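PDB 3L6D: putative oxidoreductase from Pseudomonas putida, which probably binds NADP and carries out an NADP-linked oxidoreductase reaction. Local coordinates for the interface of chains A and B. Coordinates in Å, arbitrary orientation; residue numbers count along the deposited sequence, not the author numbering. Chains: chain A/B, Putative oxidoreductase.

Four patches sample the two-fold interface of chains A and B. Helix 169-199 supplies residues to all of them, so it is engaged along much of its length; the two-fold gives each patch a twin. Helix 204-232 joins it in contacts 1 and 3, whose C-alpha centres lie about 11 Å apart and which share A:Ser215. Contact 2 is about 13 Å from contact 3 and 15 Å from contact 4, between C-alpha centres; it brings in helix 264-281, and helix 242-259 of chain B serves contacts 2 and 4. Contacts 1 and 4 are farthest apart, about 28 Å between C-alpha centres, consistent with an intertwined dimer.

Contact 1: the interface of chains A and B. Residues chain A 213-215, 218; chain B 128-129, 140, 175, 179, 183.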
loop_
_atom_site.group_PDB
_atom_site.type_symbol
_atom_site.label_atom_id
_atom_site.label_comp_id
_atom_site.label_asym_id
_atom_site.label_seq_id
_atom_site.Cartn_x
_atom_site.Cartn_y
_atom_site.Cartn_z
ATOM N N GLU A 213 8.370 4.568 5.409
ATOM C CA GLU A 213 8.132 5.963 5.761
ATOM C C GLU A 213 8.168 6.921 4.568
ATOM O O GLU A 213 7.363 7.813 4.490
ATOM C CB GLU A 213 9.104 6.387 6.849
ATOM C CG GLU A 213 8.410 6.355 8.193
ATOM C CD GLU A 213 9.269 5.828 9.309
ATOM O OE1 GLU A 213 10.476 6.195 9.364
ATOM O OE2 GLU A 213 8.714 5.056 10.159
ATOM N N THR A 214 9.098 6.699 3.636
ATOM C CA THR A 214 9.271 7.557 2.495
ATOM C C THR A 214 8.190 7.350 1.413
ATOM O O THR A 214 7.941 8.249 0.597
ATOM C CB THR A 214 10.739 7.421 1.909
ATOM O OG1 THR A 214 11.696 7.549 2.984
ATOM C CG2 THR A 214 11.013 8.514 0.875
ATOM N N SER A 215 7.534 6.203 1.410
ATOM C CA SER A 215 6.512 5.960 0.403
ATOM C C SER A 215 5.067 6.098 0.894
ATOM O O SER A 215 4.169 6.211 0.071
ATOM C CB SER A 215 6.697 4.583 -0.255
ATOM O OG SER A 215 6.578 3.537 0.703
ATOM N N PHE A 218 2.957 9.239 -0.390
ATOM C CA PHE A 218 2.898 9.194 -1.841
ATOM C C PHE A 218 1.894 8.120 -2.302
ATOM O O PHE A 218 1.066 8.380 -3.169
ATOM C CB PHE A 218 4.313 8.870 -2.404
ATOM C CG PHE A 218 4.387 8.775 -3.892
ATOM C CD1 PHE A 218 4.285 9.906 -4.689
ATOM C CD2 PHE A 218 4.613 7.554 -4.512
ATOM C CE1 PHE A 218 4.400 9.834 -6.098
ATOM C CE2 PHE A 218 4.734 7.474 -5.928
ATOM C CZ PHE A 218 4.613 8.614 -6.709
ATOM N N VAL B 128 9.714 12.629 -4.439
ATOM C CA VAL B 128 8.749 11.573 -4.426
ATOM C C VAL B 128 7.350 12.128 -4.349
ATOM O O VAL B 128 6.683 11.978 -3.379
ATOM C CB VAL B 128 9.011 10.619 -3.290
ATOM C CG1 VAL B 128 8.316 9.333 -3.518
ATOM C CG2 VAL B 128 10.460 10.380 -3.166
ATOM N N ALA B 129 6.934 12.782 -5.404
ATOM C CA ALA B 129 5.636 13.382 -5.411
ATOM C C ALA B 129 5.165 13.676 -6.791
ATOM O O ALA B 129 5.943 13.808 -7.684
ATOM C CB ALA B 129 5.669 14.636 -4.623
ATOM N N HIS B 140 8.011 13.674 0.298
ATOM C CA HIS B 140 9.390 13.327 0.592
ATOM C C HIS B 140 10.274 13.580 -0.645
ATOM O O HIS B 140 9.786 13.534 -1.779
ATOM C CB HIS B 140 9.538 11.850 1.029
ATOM C CG HIS B 140 9.167 11.579 2.453
ATOM N ND1 HIS B 140 10.087 11.184 3.402
ATOM C CD2 HIS B 140 7.962 11.578 3.074
ATOM C CE1 HIS B 140 9.472 10.995 4.559
ATOM N NE2 HIS B 140 8.180 11.229 4.386
ATOM N N PHE B 175 18.282 3.293 -3.490
ATOM C CA PHE B 175 17.118 3.455 -2.647
ATOM C C PHE B 175 15.928 4.010 -3.450
ATOM O O PHE B 175 14.783 3.590 -3.269
ATOM C CB PHE B 175 17.418 4.371 -1.482
ATOM C CG PHE B 175 16.228 4.575 -0.598
ATOM C CD1 PHE B 175 15.714 3.499 0.126
ATOM C CD2 PHE B 175 15.633 5.812 -0.497
ATOM C CE1 PHE B 175 14.575 3.653 0.946
ATOM C CE2 PHE B 175 14.497 5.999 0.317
ATOM C CZ PHE B 175 13.971 4.891 1.047
ATOM N N LEU B 179 12.457 2.071 -3.821
ATOM C CA LEU B 179 11.308 2.826 -3.284
ATOM C C LEU B 179 10.225 2.997 -4.372
ATOM O O LEU B 179 9.042 2.797 -4.102
ATOM C CB LEU B 179 11.724 4.203 -2.779
ATOM C CG LEU B 179 10.595 5.153 -2.394
ATOM C CD1 LEU B 179 10.107 4.771 -1.029
ATOM C CD2 LEU B 179 11.096 6.583 -2.373
ATOM N N ALA B 183 6.371 1.571 -4.587
ATOM C CA ALA B 183 5.276 2.554 -4.566
ATOM C C ALA B 183 4.418 2.348 -5.785
ATOM O O ALA B 183 3.181 2.277 -5.680
ATOM C CB ALA B 183 5.815 3.999 -4.510
#
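A:Thr214 lies over one face of the B:His140 imidazole: its CA stands 3.9 Å from the ring centroid, above the ring centre, a CH-pi contact. The methyl CG2 of A:Thr214, anti to the backbone N (the hydroxyl has chi1 -49°), reaches 3.7 Å from B:His140 CB and turns its other flank to B:Leu179, whose CD2 is 3.8 Å from that CG2. B:Leu179 thereby touches two successive residues, since its CD1 packs 3.5 Å from A:Ser215 CB. The A:Phe218 ring, with CG anti to the backbone N (chi1 179°), receives B:Val128 CG1 over one face, toward the rim. B:Ala183 CB meets the same ring at its edge, in plane, 3.8 Å from A:Phe218 CD2, while B:Ala129 CA lies 3.8 Å from CD1 of A:Phe218. All of this is packing; direct polar bonds between the chains are absent from the patch. An alanine in place of B:His140 would remove the flat surface against A:Thr214 CA and would probably loosen this end of the contact. Strands 121-128 and 140-145 carry B:Val128 and B:His140. A:Thr214 has B:His140 on one flank and B:Leu179 of helix 169-199 on the other, which places helix 204-232 of chain A between the strands and that helix.

Contact 2: the interface of chains A and B. Residues chain A 184-185, 188-189, 192, 264-265, 268; chain B 185, 189, 249, 264-266, 268-269, 272-273.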
loop_
_atom_site.group_PDB
_atom_site.type_symbol
_atom_site.label_atom_id
_atom_site.label_comp_id
_atom_site.label_asym_id
_atom_site.label_seq_id
_atom_site.Cartn_x
_atom_site.Cartn_y
_atom_site.Cartn_z
ATOM N N PHE A 184 -2.778 -8.424 0.164
ATOM C CA PHE A 184 -1.632 -9.333 0.221
ATOM C C PHE A 184 -0.593 -9.037 -0.873
ATOM O O PHE A 184 0.617 -9.105 -0.628
ATOM C CB PHE A 184 -2.097 -10.789 0.097
ATOM C CG PHE A 184 -2.834 -11.329 1.336
ATOM C CD1 PHE A 184 -2.360 -11.076 2.640
ATOM C CD2 PHE A 184 -3.969 -12.138 1.185
ATOM C CE1 PHE A 184 -3.029 -11.610 3.777
ATOM C CE2 PHE A 184 -4.637 -12.695 2.298
ATOM C CZ PHE A 184 -4.181 -12.421 3.604
ATOM N N ALA A 185 -1.058 -8.678 -2.070
ATOM C CA ALA A 185 -0.100 -8.312 -3.122
ATOM C C ALA A 185 0.713 -7.068 -2.711
ATOM O O ALA A 185 1.914 -7.040 -2.890
ATOM C CB ALA A 185 -0.794 -8.140 -4.495
ATOM N N VAL A 188 3.552 -8.032 -0.441
ATOM C CA VAL A 188 4.623 -8.727 -1.163
ATOM C C VAL A 188 5.458 -7.772 -2.029
ATOM O O VAL A 188 6.687 -7.950 -2.120
ATOM C CB VAL A 188 4.036 -9.936 -1.867
ATOM C CG1 VAL A 188 5.046 -10.632 -2.866
ATOM C CG2 VAL A 188 3.509 -10.924 -0.760
ATOM N N THR A 189 4.821 -6.776 -2.657
ATOM C CA THR A 189 5.570 -5.731 -3.351
ATOM C C THR A 189 6.588 -5.099 -2.406
ATOM O O THR A 189 7.733 -4.871 -2.793
ATOM C CB THR A 189 4.710 -4.599 -4.002
ATOM O OG1 THR A 189 4.216 -3.696 -3.009
ATOM C CG2 THR A 189 3.572 -5.171 -4.825
ATOM N N GLU A 192 9.433 -7.698 -1.783
ATOM C CA GLU A 192 10.290 -7.751 -2.981
ATOM C C GLU A 192 11.219 -6.520 -3.033
ATOM O O GLU A 192 12.417 -6.641 -3.315
ATOM C CB GLU A 192 9.442 -7.851 -4.268
ATOM C CG GLU A 192 10.234 -7.831 -5.590
ATOM C CD GLU A 192 9.306 -8.024 -6.776
ATOM O OE1 GLU A 192 8.966 -9.190 -7.123
ATOM O OE2 GLU A 192 8.882 -7.015 -7.360
ATOM N N PRO A 264 9.898 -10.451 -9.789
ATOM C CA PRO A 264 8.789 -10.910 -10.622
ATOM C C PRO A 264 7.524 -10.078 -10.481
ATOM O O PRO A 264 6.798 -9.938 -11.457
ATOM C CB PRO A 264 8.570 -12.355 -10.154
ATOM C CG PRO A 264 9.079 -12.358 -8.747
ATOM C CD PRO A 264 10.295 -11.480 -8.806
ATOM N N VAL A 265 7.280 -9.480 -9.318
ATOM C CA VAL A 265 6.050 -8.696 -9.139
ATOM C C VAL A 265 6.191 -7.399 -9.877
ATOM O O VAL A 265 5.311 -7.028 -10.676
ATOM C CB VAL A 265 5.674 -8.460 -7.636
ATOM C CG1 VAL A 265 4.376 -7.726 -7.531
ATOM C CG2 VAL A 265 5.597 -9.793 -6.872
ATOM N N ALA A 268 5.806 -7.992 -13.580
ATOM C CA ALA A 268 4.386 -8.102 -13.918
ATOM C C ALA A 268 3.681 -6.758 -13.971
ATOM O O ALA A 268 2.837 -6.526 -14.860
ATOM C CB ALA A 268 3.686 -9.046 -12.918
ATOM N N ALA B 185 4.361 -0.392 -7.793
ATOM C CA ALA B 185 3.756 -1.720 -7.778
ATOM C C ALA B 185 2.504 -1.777 -6.892
ATOM O O ALA B 185 1.511 -2.393 -7.256
ATOM C CB ALA B 185 4.763 -2.781 -7.354
ATOM N N THR B 189 -1.228 -3.014 -8.034
ATOM C CA THR B 189 -1.976 -4.107 -7.396
ATOM C C THR B 189 -3.386 -3.647 -7.107
ATOM O O THR B 189 -4.340 -4.431 -7.218
ATOM C CB THR B 189 -1.357 -4.649 -6.055
ATOM O OG1 THR B 189 -1.420 -3.641 -5.028
ATOM C CG2 THR B 189 0.085 -5.146 -6.250
ATOM N N PHE B 249 -3.287 -17.648 -0.601
ATOM C CA PHE B 249 -3.020 -16.980 -1.887
ATOM C C PHE B 249 -3.468 -17.859 -3.074
ATOM O O PHE B 249 -4.109 -17.368 -3.997
ATOM C CB PHE B 249 -1.538 -16.588 -2.044
ATOM C CG PHE B 249 -1.051 -15.508 -1.064
ATOM C CD1 PHE B 249 -1.811 -15.117 0.030
ATOM C CD2 PHE B 249 0.216 -14.915 -1.238
ATOM C CE1 PHE B 249 -1.335 -14.162 0.949
ATOM C CE2 PHE B 249 0.687 -13.950 -0.336
ATOM C CZ PHE B 249 -0.101 -13.568 0.763
ATOM N N PRO B 264 -1.890 -10.874 -13.706
ATOM C CA PRO B 264 -0.480 -11.246 -13.724
ATOM C C PRO B 264 0.285 -10.826 -12.476
ATOM O O PRO B 264 1.224 -11.522 -12.098
ATOM C CB PRO B 264 0.064 -10.483 -14.935
ATOM C CG PRO B 264 -0.885 -9.324 -15.093
ATOM C CD PRO B 264 -2.213 -9.930 -14.796
ATOM N N VAL B 265 -0.086 -9.691 -11.868
ATOM C CA VAL B 265 0.637 -9.203 -10.676
ATOM C C VAL B 265 0.377 -10.168 -9.541
ATOM O O VAL B 265 1.317 -10.671 -8.911
ATOM C CB VAL B 265 0.276 -7.747 -10.282
ATOM C CG1 VAL B 265 1.136 -7.292 -9.095
ATOM C CG2 VAL B 265 0.482 -6.800 -11.455
ATOM N N PHE B 266 -0.901 -10.483 -9.304
ATOM C CA PHE B 266 -1.200 -11.492 -8.264
ATOM C C PHE B 266 -0.597 -12.870 -8.510
ATOM O O PHE B 266 -0.144 -13.531 -7.572
ATOM C CB PHE B 266 -2.702 -11.614 -7.937
ATOM C CG PHE B 266 -2.940 -12.254 -6.613
ATOM C CD1 PHE B 266 -2.652 -11.553 -5.422
ATOM C CD2 PHE B 266 -3.339 -13.576 -6.522
ATOM C CE1 PHE B 266 -2.831 -12.155 -4.183
ATOM C CE2 PHE B 266 -3.514 -14.173 -5.283
ATOM C CZ PHE B 266 -3.268 -13.460 -4.112
ATOM N N ALA B 268 2.195 -13.344 -9.875
ATOM C CA ALA B 268 3.615 -13.209 -9.597
ATOM C C ALA B 268 3.814 -13.269 -8.080
ATOM O O ALA B 268 4.753 -13.899 -7.581
ATOM C CB ALA B 268 4.143 -11.904 -10.173
ATOM N N VAL B 269 2.914 -12.610 -7.354
ATOM C CA VAL B 269 2.931 -12.625 -5.896
ATOM C C VAL B 269 2.793 -14.050 -5.374
ATOM O O VAL B 269 3.487 -14.441 -4.433
ATOM C CB VAL B 269 1.770 -11.761 -5.364
ATOM C CG1 VAL B 269 1.493 -12.059 -3.854
ATOM C CG2 VAL B 269 2.069 -10.294 -5.661
ATOM N N VAL B 272 6.140 -15.896 -5.912
ATOM C CA VAL B 272 7.101 -15.527 -4.886
ATOM C C VAL B 272 6.895 -16.283 -3.564
ATOM O O VAL B 272 7.862 -16.811 -2.976
ATOM C CB VAL B 272 7.078 -13.991 -4.638
ATOM C CG1 VAL B 272 7.924 -13.617 -3.420
ATOM C CG2 VAL B 272 7.609 -13.254 -5.870
ATOM N N VAL B 273 5.657 -16.326 -3.083
ATOM C CA VAL B 273 5.403 -16.932 -1.772
ATOM C C VAL B 273 5.430 -18.468 -1.886
ATOM O O VAL B 273 5.943 -19.157 -1.008
ATOM C CB VAL B 273 4.073 -16.450 -1.164
ATOM C CG1 VAL B 273 3.902 -17.045 0.170
ATOM C CG2 VAL B 273 4.061 -14.890 -1.001
#
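Aromatic packing comes first: B:Phe249 presents the CE1-CZ rim of its ring to one face of A:Phe184, offset toward that ring's margin, and its CZ lies 3.5 Å from A:Phe184 CB. Both side chains have CG anti to the carbonyl carbon, chi1 -72° in A:Phe184 and -66° in B:Phe249, and they cross obliquely. At the edge of another ring, in plane, A:Ala185 CB sits 4.0 Å from B:Phe266 CD1.

Methyl-to-methyl packing fills the middle of this helix-helix interface. A:Thr189 and B:Thr189 approach tip to tip, CG2 to CG2 at 3.8 Å, each with its hydroxyl in the crowded position between backbone N and carbonyl carbon. The two Val265 side chains cross at about a right angle, A:Val265 CG1 meeting B:Val265 CG1 at 3.6 Å. B:Val269 splits its branches, CG1 toward A:Val188 and CG2 toward both A:Ala185 and A:Val265.

A polar link within chain A backs the packing. A:Val265 N donates to the syn lone pair of A:Glu192 OE1 at 2.8 Å, 162° at the hydrogen, tying the start of helix 264-281 to helix 169-199. Beside that link the packing is tight, with B:Val272 CG2 only 3.4 Å from A:Pro264 CG.

Contact 3: the interface of chains A and B. Residues chain A 186-187, 190, 208, 212, 215; chain B 182, 219, 223-224, 227.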
loop_
_atom_site.group_PDB
_atom_site.type_symbol
_atom_site.label_atom_id
_atom_site.label_comp_id
_atom_site.label_asym_id
_atom_site.label_seq_id
_atom_site.Cartn_x
_atom_site.Cartn_y
_atom_site.Cartn_z
ATOM N N ALA A 186 0.060 -6.065 -2.124
ATOM C CA ALA A 186 0.770 -4.842 -1.689
ATOM C C ALA A 186 1.877 -5.165 -0.659
ATOM O O ALA A 186 3.007 -4.643 -0.752
ATOM C CB ALA A 186 -0.207 -3.853 -1.106
HETATM N N MSE A 187 1.565 -6.040 0.298
HETATM C CA MSE A 187 2.595 -6.541 1.233
HETATM C C MSE A 187 3.813 -7.150 0.510
HETATM O O MSE A 187 4.953 -6.856 0.840
HETATM C CB MSE A 187 2.018 -7.560 2.201
HETATM C CG MSE A 187 0.972 -6.972 3.149
HETATM SE SE MSE A 187 0.015 -8.379 4.171
HETATM C CE MSE A 187 1.400 -9.498 4.828
ATOM N N PHE A 190 6.174 -4.858 -1.171
ATOM C CA PHE A 190 7.086 -4.337 -0.141
ATOM C C PHE A 190 8.235 -5.336 0.163
ATOM O O PHE A 190 9.373 -4.911 0.188
ATOM C CB PHE A 190 6.321 -3.928 1.145
ATOM C CG PHE A 190 7.202 -3.280 2.210
ATOM C CD1 PHE A 190 7.540 -1.930 2.148
ATOM C CD2 PHE A 190 7.658 -4.041 3.296
ATOM C CE1 PHE A 190 8.374 -1.335 3.143
ATOM C CE2 PHE A 190 8.478 -3.470 4.263
ATOM C CZ PHE A 190 8.815 -2.096 4.186
ATOM N N ALA A 208 14.130 -1.044 5.343
ATOM C CA ALA A 208 12.704 -1.373 5.387
ATOM C C ALA A 208 11.919 -0.200 6.008
ATOM O O ALA A 208 10.886 0.261 5.452
ATOM C CB ALA A 208 12.476 -2.643 6.166
ATOM N N LEU A 212 9.282 2.248 3.970
ATOM C CA LEU A 212 7.869 2.438 4.398
ATOM C C LEU A 212 7.552 3.901 4.605
ATOM O O LEU A 212 6.557 4.410 4.068
ATOM C CB LEU A 212 7.546 1.680 5.709
ATOM C CG LEU A 212 6.080 1.646 6.179
ATOM C CD1 LEU A 212 5.197 1.067 5.038
ATOM C CD2 LEU A 212 5.871 0.807 7.437
ATOM N N SER A 215 7.534 6.203 1.410
ATOM C CA SER A 215 6.512 5.960 0.403
ATOM C C SER A 215 5.067 6.098 0.894
ATOM O O SER A 215 4.169 6.211 0.071
ATOM C CB SER A 215 6.697 4.583 -0.255
ATOM O OG SER A 215 6.578 3.537 0.703
ATOM N N HIS B 182 8.408 -0.326 -5.244
ATOM C CA HIS B 182 7.342 -0.630 -4.289
ATOM C C HIS B 182 6.128 0.269 -4.453
ATOM O O HIS B 182 4.975 -0.240 -4.489
ATOM C CB HIS B 182 7.826 -0.591 -2.842
ATOM C CG HIS B 182 6.711 -0.512 -1.843
ATOM N ND1 HIS B 182 5.687 -1.441 -1.794
ATOM C CD2 HIS B 182 6.432 0.408 -0.889
ATOM C CE1 HIS B 182 4.838 -1.102 -0.837
ATOM N NE2 HIS B 182 5.275 0.004 -0.264
ATOM N N VAL B 219 -3.371 -3.263 5.678
ATOM C CA VAL B 219 -2.075 -3.188 4.951
ATOM C C VAL B 219 -1.025 -2.356 5.750
ATOM O O VAL B 219 0.109 -2.784 5.928
ATOM C CB VAL B 219 -2.273 -2.605 3.514
ATOM C CG1 VAL B 219 -0.910 -2.414 2.821
ATOM C CG2 VAL B 219 -3.148 -3.538 2.690
ATOM N N LEU B 223 2.478 -3.856 7.112
ATOM C CA LEU B 223 3.803 -3.344 6.730
ATOM C C LEU B 223 4.618 -2.869 7.936
ATOM O O LEU B 223 5.814 -3.136 8.029
ATOM C CB LEU B 223 3.692 -2.221 5.695
ATOM C CG LEU B 223 3.057 -2.572 4.338
ATOM C CD1 LEU B 223 3.033 -1.350 3.403
ATOM C CD2 LEU B 223 3.850 -3.654 3.709
ATOM N N GLU B 224 3.956 -2.184 8.861
ATOM C CA GLU B 224 4.603 -1.716 10.074
ATOM C C GLU B 224 5.128 -2.920 10.895
ATOM O O GLU B 224 6.259 -2.928 11.386
ATOM C CB GLU B 224 3.612 -0.849 10.870
ATOM C CG GLU B 224 4.211 -0.120 12.075
ATOM C CD GLU B 224 5.304 0.907 11.701
ATOM O OE1 GLU B 224 5.077 1.721 10.765
ATOM O OE2 GLU B 224 6.355 0.912 12.383
ATOM N N VAL B 227 8.180 -4.466 9.138
ATOM C CA VAL B 227 9.358 -3.629 9.429
ATOM C C VAL B 227 9.932 -3.953 10.832
ATOM O O VAL B 227 11.144 -4.116 10.996
ATOM C CB VAL B 227 9.055 -2.099 9.303
ATOM C CG1 VAL B 227 10.203 -1.271 9.881
ATOM C CG2 VAL B 227 8.790 -1.689 7.823
HETATM O O HOH W 1 4.272 2.106 1.401
#
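Aliphatic contacts provide much of the packing between helices 169-199 and 204-232 of chain A and the same helices of chain B. B:Leu223 forks between two partners: CD2 lies 3.6 Å from A:Phe190 CB, while CD1 meets A:Leu212 CD1, also at 3.6 Å. Its CG is anti to the carbonyl carbon. Farther along the same helix, B:Val227 crosses A:Phe190 at about a right angle and sets CG2 3.7 Å from CZ at the tip of the phenyl ring.

The aromatic pair is edge-to-face. The planes of A:Phe190 and B:His182 are turned 78° apart, with centroids separated by 5.3 Å, and A:Phe190 CD1 points at one imidazole face, toward its rim. A:Phe190 has CG anti to the backbone N (chi1 -176°), which carries the phenyl group toward chain B.

Polar contact across the patch runs through water 1, which lies in the plane of the imidazole at its edge. The water is 2.9 Å from B:His182 NE2, with 151° at the hydrogen, and 2.8 Å from the hydroxyl OG of A:Ser215. Together the packed side chains and this bridge probably keep the paired helices of the two subunits in register near the centre of the dimer.

Contact 4: the interface of chains A and B. Residues chain A 174, 177-178, 181; chain B 196-197, 200, 252, 255-256.
B:Phe200, in the loop just after helix 169-199, can be followed outward along helix 169-199 of chain A. Its CB lies 3.7 Å from A:Ala174 CB. B:Phe200 CG is 3.6 Å from A:Ala174 CB, and at CD2 the separation between B:Phe200 and that methyl falls to 3.4 Å. On the other ring branch, B:Phe200 CD1 and CE1 each stand 4.1 Å from A:Val178 CG1, so the phenyl group touches residues one helical turn apart. CE2 remains at the margin of the A:Ala174 methyl. The CA of A:Ala174 stands above one ring face, toward its rim, whereas B:Leu256 CD2, from the same chain as the ring, meets its edge in plane. With CG anti to the carbonyl carbon (chi1 -82°) and chi2 at 99°, the ring is turned to offer that face to chain A. An alanine at B:Phe200 would remove the ring that reaches both A:Ala174 and A:Val178, and would probably weaken packing at this outer end of the interface.

Beyond the ring, A:Thr177 and helix 242-259 of chain B continue this apolar helix-packing surface. A:Thr177 lies alongside B:Ile252 and B:Leu256, pointing the opposite way to each. The threonine hydroxyl is anti to the carbonyl carbon (chi1 -67°), leaving the methyl anti to the backbone N, where A:Thr177 CG2 comes 3.8 Å from B:Leu256 CD2.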
loop_
_atom_site.group_PDB
_atom_site.type_symbol
_atom_site.label_atom_id
_atom_site.label_comp_id
_atom_site.label_asym_id
_atom_site.label_seq_id
_atom_site.Cartn_x
_atom_site.Cartn_y
_atom_site.Cartn_z
ATOM N N ALA A 174 -17.044 -12.146 -3.591
ATOM C CA ALA A 174 -16.257 -11.540 -4.665
ATOM C C ALA A 174 -15.448 -10.368 -4.096
ATOM O O ALA A 174 -14.246 -10.212 -4.387
ATOM C CB ALA A 174 -17.165 -11.079 -5.827
ATOM N N THR A 177 -12.491 -11.432 -2.012
ATOM C CA THR A 177 -11.435 -12.025 -2.827
ATOM C C THR A 177 -10.535 -10.927 -3.394
ATOM O O THR A 177 -9.309 -10.995 -3.241
ATOM C CB THR A 177 -12.055 -12.892 -3.951
ATOM O OG1 THR A 177 -12.683 -14.010 -3.337
ATOM C CG2 THR A 177 -11.022 -13.395 -4.936
ATOM N N VAL A 178 -11.145 -9.917 -4.015
ATOM C CA VAL A 178 -10.391 -8.797 -4.591
ATOM C C VAL A 178 -9.722 -7.931 -3.523
ATOM O O VAL A 178 -8.608 -7.435 -3.725
ATOM C CB VAL A 178 -11.194 -7.992 -5.674
ATOM C CG1 VAL A 178 -11.683 -8.932 -6.769
ATOM C CG2 VAL A 178 -12.339 -7.232 -5.094
ATOM N N ALA A 181 -6.642 -9.982 -2.463
ATOM C CA ALA A 181 -5.725 -9.954 -3.577
ATOM C C ALA A 181 -4.883 -8.672 -3.492
ATOM O O ALA A 181 -3.671 -8.767 -3.443
ATOM C CB ALA A 181 -6.466 -10.014 -4.897
ATOM N N ALA B 196 -10.355 -6.505 -11.476
ATOM C CA ALA B 196 -10.833 -7.873 -11.242
ATOM C C ALA B 196 -12.242 -7.859 -10.644
ATOM O O ALA B 196 -13.087 -8.703 -11.006
ATOM C CB ALA B 196 -9.870 -8.659 -10.338
ATOM N N GLY B 197 -12.510 -6.882 -9.774
ATOM C CA GLY B 197 -13.860 -6.682 -9.217
ATOM C C GLY B 197 -14.913 -6.524 -10.311
ATOM O O GLY B 197 -16.010 -7.086 -10.224
ATOM N N PHE B 200 -16.320 -9.554 -11.737
ATOM C CA PHE B 200 -17.237 -10.154 -10.777
ATOM C C PHE B 200 -18.606 -9.449 -10.770
ATOM O O PHE B 200 -19.508 -9.867 -10.070
ATOM C CB PHE B 200 -16.612 -10.106 -9.357
ATOM C CG PHE B 200 -15.632 -11.213 -9.093
ATOM C CD1 PHE B 200 -14.255 -10.994 -9.200
ATOM C CD2 PHE B 200 -16.079 -12.491 -8.774
ATOM C CE1 PHE B 200 -13.339 -12.029 -8.977
ATOM C CE2 PHE B 200 -15.166 -13.544 -8.530
ATOM C CZ PHE B 200 -13.802 -13.309 -8.629
ATOM N N ILE B 252 -7.243 -17.664 -3.438
ATOM C CA ILE B 252 -7.621 -16.394 -4.065
ATOM C C ILE B 252 -7.357 -16.476 -5.575
ATOM O O ILE B 252 -8.228 -16.138 -6.371
ATOM C CB ILE B 252 -6.865 -15.187 -3.410
ATOM C CG1 ILE B 252 -7.374 -14.968 -1.991
ATOM C CG2 ILE B 252 -7.035 -13.889 -4.236
ATOM C CD1 ILE B 252 -6.374 -14.178 -1.092
ATOM N N SER B 255 -10.103 -18.604 -7.422
ATOM C CA SER B 255 -11.380 -17.897 -7.620
ATOM C C SER B 255 -11.249 -16.852 -8.718
ATOM O O SER B 255 -12.187 -16.607 -9.478
ATOM C CB SER B 255 -11.817 -17.203 -6.343
ATOM O OG SER B 255 -11.668 -18.073 -5.253
ATOM N N LEU B 256 -10.090 -16.212 -8.772
ATOM C CA LEU B 256 -9.823 -15.228 -9.811
ATOM C C LEU B 256 -9.746 -15.924 -11.179
ATOM O O LEU B 256 -10.345 -15.464 -12.157
ATOM C CB LEU B 256 -8.538 -14.448 -9.516
ATOM C CG LEU B 256 -8.492 -13.484 -8.311
ATOM C CD1 LEU B 256 -7.123 -12.863 -8.201
ATOM C CD2 LEU B 256 -9.583 -12.424 -8.351
#